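Long-range contacts in probable fimbrial chaperone YadV (Escherichia coli K-12, PDB 5GHU), which probably acts as a periplasmic chaperone that helps fimbrial subunits fold and assemble, as part of a fimbrial operon that could contribute to adhesion: residues D15-N20 and K71-A76; Y175-K180 and E188-N193. One frame throughout, in Å; residues are numbered along the deposited sequence.

Interaction 1: residues D15-N20 and K71-A76; sequences DQKSVN and KLMYTA
Val19 and Leu72 join two antiparallel strands of the N-terminal, immunoglobulin-like domain of this PapD-type chaperone. They form a hydrogen-bonded pair near the start of strand 19-25 and the end of strand 67-74. Two backbone bonds hold the pair. Val19 N donates to Leu72 O at 2.9 Å, and Leu72 N donates to Val19 O at 2.7 Å. The neighbouring pair, Asn20 with Lys71, is non-hydrogen-bonded.

One water carries the link further, past the direct bonds. Water 1 donates to both Lys17 O and Tyr74 O, at 2.8 Å from each oxygen, and so bridges the two backbones. Tyr74 N turns to another partner, the hydroxyl of Tyr12 on strand 9-13.

The side-chain contacts are mainly van der Waals. Ser18 lies alongside the Lys71 chain, its CB 3.7 Å from Lys71 CG. CG of Lys71 is anti to its backbone N (chi1 167°), and the chain bends only at chi3, bringing CE near Ser18 OG. Asn20 and Lys71 cross obliquely, with Asn20 OD1 resting against CA and CB of Lys71. Val19 and Leu72 point to the other face of the sheet. There Val19 touches Val10 and Tyr12, while Leu72 is buried and also meets Ala55 of strand 53-62.

Met73 packs against Lys17 and Ser18, beyond the last backbone bond. Its chain is extended as far as SD and bends at chi3 (-58°), which turns CE back toward Ser18. CE stops 4.0 Å from Ser18 CB. Nearer the backbone, Met73 CG packs against the carbonyl of Lys17, 3.3 Å from Lys17 O.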
loop_
_atom_site.group_PDB
_atom_site.type_symbol
_atom_site.label_atom_id
_atom_site.label_comp_id
_atom_site.label_asym_id
_atom_site.label_seq_id
_atom_site.Cartn_x
_atom_site.Cartn_y
_atom_site.Cartn_z
ATOM N N ASP A 15 7.396 3.007 -17.845
ATOM C CA ASP A 15 7.310 3.137 -19.300
ATOM C C ASP A 15 5.890 3.403 -19.804
ATOM O O ASP A 15 5.702 3.620 -20.999
ATOM C CB ASP A 15 7.919 1.905 -20.029
ATOM C CG ASP A 15 7.187 0.608 -19.708
ATOM O OD1 ASP A 15 5.964 0.596 -19.820
ATOM O OD2 ASP A 15 7.883 -0.354 -19.435
ATOM N N GLN A 16 4.919 3.475 -18.901
ATOM C CA GLN A 16 3.521 3.720 -19.295
ATOM C C GLN A 16 3.173 5.202 -19.363
ATOM O O GLN A 16 3.481 5.962 -18.432
ATOM C CB GLN A 16 2.574 3.027 -18.294
ATOM C CG GLN A 16 2.685 1.489 -18.390
ATOM C CD GLN A 16 2.291 1.029 -19.838
ATOM O OE1 GLN A 16 1.103 0.978 -20.195
ATOM N NE2 GLN A 16 3.303 0.767 -20.681
ATOM N N LYS A 17 2.511 5.606 -20.433
ATOM C CA LYS A 17 2.139 7.003 -20.591
ATOM C C LYS A 17 1.034 7.333 -19.594
ATOM O O LYS A 17 0.947 8.446 -19.089
ATOM C CB LYS A 17 1.718 7.256 -22.052
ATOM C CG LYS A 17 1.029 8.572 -22.291
ATOM C CD LYS A 17 2.010 9.745 -22.260
ATOM C CE LYS A 17 1.373 11.000 -22.848
ATOM N NZ LYS A 17 0.770 10.700 -24.166
ATOM N N SER A 18 0.211 6.344 -19.269
ATOM C CA SER A 18 -0.802 6.496 -18.229
ATOM C C SER A 18 -1.271 5.121 -17.778
ATOM O O SER A 18 -0.938 4.102 -18.411
ATOM C CB SER A 18 -1.990 7.317 -18.741
ATOM O OG SER A 18 -2.615 6.602 -19.782
ATOM N N VAL A 19 -2.026 5.101 -16.684
ATOM C CA VAL A 19 -2.626 3.900 -16.127
ATOM C C VAL A 19 -4.088 4.207 -15.765
ATOM O O VAL A 19 -4.376 5.319 -15.299
ATOM C CB VAL A 19 -1.841 3.449 -14.881
ATOM C CG1 VAL A 19 -2.561 2.381 -14.109
ATOM C CG2 VAL A 19 -0.443 3.039 -15.278
ATOM N N ASN A 20 -5.001 3.248 -15.946
ATOM C CA ASN A 20 -6.404 3.506 -15.626
ATOM C C ASN A 20 -6.802 2.855 -14.318
ATOM O O ASN A 20 -6.303 1.759 -13.952
ATOM C CB ASN A 20 -7.338 3.017 -16.737
ATOM C CG ASN A 20 -7.210 3.813 -18.010
ATOM O OD1 ASN A 20 -6.873 4.996 -18.003
ATOM N ND2 ASN A 20 -7.529 3.165 -19.130
ATOM N N LYS A 71 -8.038 8.249 -15.408
ATOM C CA LYS A 71 -6.745 8.063 -16.039
ATOM C C LYS A 71 -5.683 8.739 -15.168
ATOM O O LYS A 71 -5.776 9.942 -14.852
ATOM C CB LYS A 71 -6.768 8.650 -17.472
ATOM C CG LYS A 71 -5.381 8.779 -18.113
ATOM C CD LYS A 71 -5.469 9.306 -19.533
ATOM C CE LYS A 71 -6.011 8.240 -20.473
ATOM N NZ LYS A 71 -5.982 8.680 -21.903
ATOM N N LEU A 72 -4.673 7.978 -14.766
ATOM C CA LEU A 72 -3.597 8.527 -13.944
ATOM C C LEU A 72 -2.395 8.700 -14.837
ATOM O O LEU A 72 -2.037 7.789 -15.584
ATOM C CB LEU A 72 -3.261 7.612 -12.775
ATOM C CG LEU A 72 -4.452 7.221 -11.920
ATOM C CD1 LEU A 72 -3.967 6.153 -10.885
ATOM C CD2 LEU A 72 -5.109 8.457 -11.248
ATOM N N MET A 73 -1.775 9.867 -14.783
ATOM C CA MET A 73 -0.724 10.170 -15.740
ATOM C C MET A 73 0.484 10.837 -15.077
ATOM O O MET A 73 0.340 11.863 -14.422
ATOM C CB MET A 73 -1.267 11.057 -16.844
ATOM C CG MET A 73 -0.268 11.237 -17.914
ATOM S SD MET A 73 -0.910 12.129 -19.344
ATOM C CE MET A 73 -2.297 11.158 -19.877
ATOM N N TYR A 74 1.670 10.251 -15.230
ATOM C CA TYR A 74 2.913 10.841 -14.711
ATOM C C TYR A 74 3.312 12.050 -15.561
ATOM O O TYR A 74 3.261 12.004 -16.773
ATOM C CB TYR A 74 4.032 9.792 -14.689
ATOM C CG TYR A 74 5.413 10.265 -14.245
ATOM C CD1 TYR A 74 5.648 10.677 -12.940
ATOM C CD2 TYR A 74 6.494 10.243 -15.132
ATOM C CE1 TYR A 74 6.926 11.103 -12.533
ATOM C CE2 TYR A 74 7.772 10.656 -14.740
ATOM C CZ TYR A 74 7.988 11.070 -13.435
ATOM O OH TYR A 74 9.258 11.479 -13.047
ATOM N N THR A 75 3.703 13.122 -14.902
ATOM C CA THR A 75 3.975 14.367 -15.610
ATOM C C THR A 75 5.459 14.691 -15.582
ATOM O O THR A 75 5.912 15.556 -16.320
ATOM C CB THR A 75 3.204 15.535 -14.997
ATOM O OG1 THR A 75 3.690 15.772 -13.666
ATOM C CG2 THR A 75 1.704 15.256 -14.976
ATOM N N ALA A 76 6.210 14.017 -14.723
ATOM C CA ALA A 76 7.639 14.308 -14.551
ATOM C C ALA A 76 7.884 15.780 -14.248
ATOM O O ALA A 76 8.931 16.326 -14.600
ATOM C CB ALA A 76 8.423 13.903 -15.783
HETATM O O HOH W 1 3.058 10.220 -18.931
#

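Interaction 2: residues Y175-K180 and E188-N193; sequences YPIDVK and EVMKVN
Asn193 and Asp178 meet where two segments of the C-terminal, immunoglobulin-like domain of the chaperone run antiparallel. Strand 173-176 belongs to a four-stranded sheet and strand 186-191 to a three-stranded one. A single backbone bridge, Ile177 with Val192, joins them here.

The Asp178 and Asn193 side chains cross at about a right angle, their carboxylate and amide planes 58° apart. Asn193 ND2 donates to Asp178 OD1 at 2.6 Å, from above the carboxylate plane. The same nitrogen donates to Pro176 O at 3.1 Å, and both acceptors lie close to the amide plane. These two bonds fix the rotation of the amide. Pro176 O is gripped twice: Asn193 N meets it nearly along the C=O axis, while ND2 comes from above the carbonyl plane. An alanine at Asn193 would probably leave Asp178 OD1 without this donor and Pro176 O with only the backbone bond.

The side chains of Asp178 and Lys191 lie side by side, pointing the same way, and Asp178 N donates to Lys191 O. Asp178 is the centre of an inverse gamma turn. Water 2 bridges its carbonyl oxygen to Lys191 N.

Toward the interior, Ile177 packs against Met190, its CG2 3.7 Å from Met190 CB. Met190 is extended beyond CG, and its SD takes a weak bond from Lys180 N. Phe163 of strand 163-170 also packs against Met190. Beyond the bridge, Tyr175 CB touches Val192 CG1 at 3.5 Å, and Asn193 O lies at the edge of the tyrosine ring.

The Lys180 side chain is extended beyond CG and reaches the opposite backbone. Its NZ donates to Val189 O at 2.8 Å; the carboxylate of Glu188 is farther off, with OE1 4.1 Å from Lys180 NZ.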
loop_
_atom_site.group_PDB
_atom_site.type_symbol
_atom_site.label_atom_id
_atom_site.label_comp_id
_atom_site.label_asym_id
_atom_site.label_seq_id
_atom_site.Cartn_x
_atom_site.Cartn_y
_atom_site.Cartn_z
ATOM N N TYR A 175 2.081 -13.927 19.011
ATOM C CA TYR A 175 1.965 -12.525 19.336
ATOM C C TYR A 175 1.865 -11.744 18.047
ATOM O O TYR A 175 2.799 -11.700 17.273
ATOM C CB TYR A 175 3.188 -12.056 20.125
ATOM C CG TYR A 175 3.486 -12.894 21.361
ATOM C CD1 TYR A 175 4.282 -14.037 21.267
ATOM C CD2 TYR A 175 2.971 -12.553 22.594
ATOM C CE1 TYR A 175 4.559 -14.811 22.386
ATOM C CE2 TYR A 175 3.243 -13.312 23.709
ATOM C CZ TYR A 175 4.068 -14.438 23.600
ATOM O OH TYR A 175 4.369 -15.216 24.718
ATOM N N PRO A 176 0.729 -11.120 17.816
ATOM C CA PRO A 176 0.569 -10.360 16.578
ATOM C C PRO A 176 1.593 -9.257 16.483
ATOM O O PRO A 176 1.879 -8.618 17.494
ATOM C CB PRO A 176 -0.802 -9.754 16.689
ATOM C CG PRO A 176 -1.550 -10.728 17.587
ATOM C CD PRO A 176 -0.530 -11.223 18.571
ATOM N N ILE A 177 2.095 -9.053 15.267
ATOM C CA ILE A 177 2.963 -7.923 14.969
ATOM C C ILE A 177 2.127 -6.769 14.404
ATOM O O ILE A 177 1.301 -6.995 13.536
ATOM C CB ILE A 177 4.003 -8.348 13.947
ATOM C CG1 ILE A 177 4.887 -9.453 14.564
ATOM C CG2 ILE A 177 4.847 -7.100 13.512
ATOM C CD1 ILE A 177 5.763 -10.205 13.562
ATOM N N ASP A 178 2.364 -5.541 14.866
ATOM C CA ASP A 178 1.779 -4.351 14.242
ATOM C C ASP A 178 2.535 -4.076 12.948
ATOM O O ASP A 178 3.431 -3.209 12.898
ATOM C CB ASP A 178 1.866 -3.120 15.168
ATOM C CG ASP A 178 0.950 -3.216 16.371
ATOM O OD1 ASP A 178 0.038 -4.072 16.416
ATOM O OD2 ASP A 178 1.139 -2.375 17.281
ATOM N N VAL A 179 2.227 -4.860 11.928
ATOM C CA VAL A 179 2.969 -4.754 10.664
ATOM C C VAL A 179 2.829 -3.373 10.043
ATOM O O VAL A 179 1.777 -2.733 10.143
ATOM C CB VAL A 179 2.527 -5.826 9.660
ATOM C CG1 VAL A 179 2.990 -7.232 10.154
ATOM C CG2 VAL A 179 1.008 -5.777 9.427
ATOM N N LYS A 180 3.906 -2.943 9.379
ATOM C CA LYS A 180 3.956 -1.639 8.701
ATOM C C LYS A 180 4.559 -1.887 7.354
ATOM O O LYS A 180 5.407 -2.753 7.205
ATOM C CB LYS A 180 4.878 -0.643 9.431
ATOM C CG LYS A 180 4.423 -0.203 10.827
ATOM C CD LYS A 180 5.562 0.688 11.330
ATOM C CE LYS A 180 5.470 1.102 12.794
ATOM N NZ LYS A 180 6.750 1.796 13.127
ATOM N N GLU A 188 12.519 -0.553 9.325
ATOM C CA GLU A 188 11.368 -0.138 10.071
ATOM C C GLU A 188 11.319 -0.999 11.346
ATOM O O GLU A 188 11.636 -2.179 11.265
ATOM C CB GLU A 188 10.071 -0.433 9.306
ATOM C CG GLU A 188 9.703 0.527 8.259
ATOM C CD GLU A 188 9.551 1.926 8.756
ATOM O OE1 GLU A 188 9.363 2.160 9.982
ATOM O OE2 GLU A 188 9.688 2.826 7.920
ATOM N N VAL A 189 10.876 -0.405 12.429
ATOM C CA VAL A 189 10.597 -1.147 13.671
ATOM C C VAL A 189 9.091 -1.449 13.744
ATOM O O VAL A 189 8.252 -0.582 13.468
ATOM C CB VAL A 189 11.038 -0.392 14.909
ATOM C CG1 VAL A 189 10.507 -1.143 16.187
ATOM C CG2 VAL A 189 12.567 -0.294 14.928
ATOM N N MET A 190 8.745 -2.686 14.143
ATOM C CA MET A 190 7.341 -3.064 14.214
ATOM C C MET A 190 7.142 -3.652 15.582
ATOM O O MET A 190 7.941 -4.497 16.037
ATOM C CB MET A 190 6.986 -4.076 13.099
ATOM C CG MET A 190 7.226 -3.522 11.701
ATOM S SD MET A 190 6.854 -4.838 10.508
ATOM C CE MET A 190 7.821 -4.267 9.115
ATOM N N LYS A 191 6.099 -3.165 16.259
ATOM C CA LYS A 191 5.766 -3.579 17.617
ATOM C C LYS A 191 5.246 -5.034 17.656
ATOM O O LYS A 191 4.577 -5.494 16.729
ATOM C CB LYS A 191 4.708 -2.638 18.207
ATOM C CG LYS A 191 5.271 -1.267 18.580
ATOM C CD LYS A 191 4.270 -0.429 19.400
ATOM C CE LYS A 191 3.680 -1.252 20.555
ATOM N NZ LYS A 191 2.924 -0.449 21.582
ATOM N N VAL A 192 5.587 -5.752 18.727
ATOM C CA VAL A 192 5.036 -7.108 18.966
ATOM C C VAL A 192 4.080 -6.992 20.141
ATOM O O VAL A 192 4.473 -6.595 21.242
ATOM C CB VAL A 192 6.129 -8.164 19.263
ATOM C CG1 VAL A 192 5.498 -9.565 19.506
ATOM C CG2 VAL A 192 7.127 -8.252 18.093
ATOM N N ASN A 193 2.820 -7.305 19.898
ATOM C CA ASN A 193 1.789 -7.140 20.924
ATOM C C ASN A 193 1.769 -8.246 21.951
ATOM O O ASN A 193 1.732 -9.420 21.615
ATOM C CB ASN A 193 0.418 -7.040 20.283
ATOM C CG ASN A 193 0.267 -5.811 19.449
ATOM O OD1 ASN A 193 -0.107 -4.749 19.945
ATOM N ND2 ASN A 193 0.576 -5.932 18.185
HETATM O O HOH W 2 4.565 -1.345 14.661
#

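The two contacts lie in series along the chain, one in each immunoglobulin-like domain of the chaperone. Interaction 1 closes before interaction 2 opens. Their centres are 35 Å apart, their nearest atoms about 22 Å, and they sit on opposite sides of the chain's centre. They share no strand or sheet. Interaction 1 joins neighbouring strands 19-25 and 67-74 within the mixed sheet of the N-terminal domain. Interaction 2 instead joins strands 173-176 and 186-191, which are outermost in two different sheets of the C-terminal domain. Each contact therefore ties together parts of its own domain, and neither directly connects the two domains of the monomer.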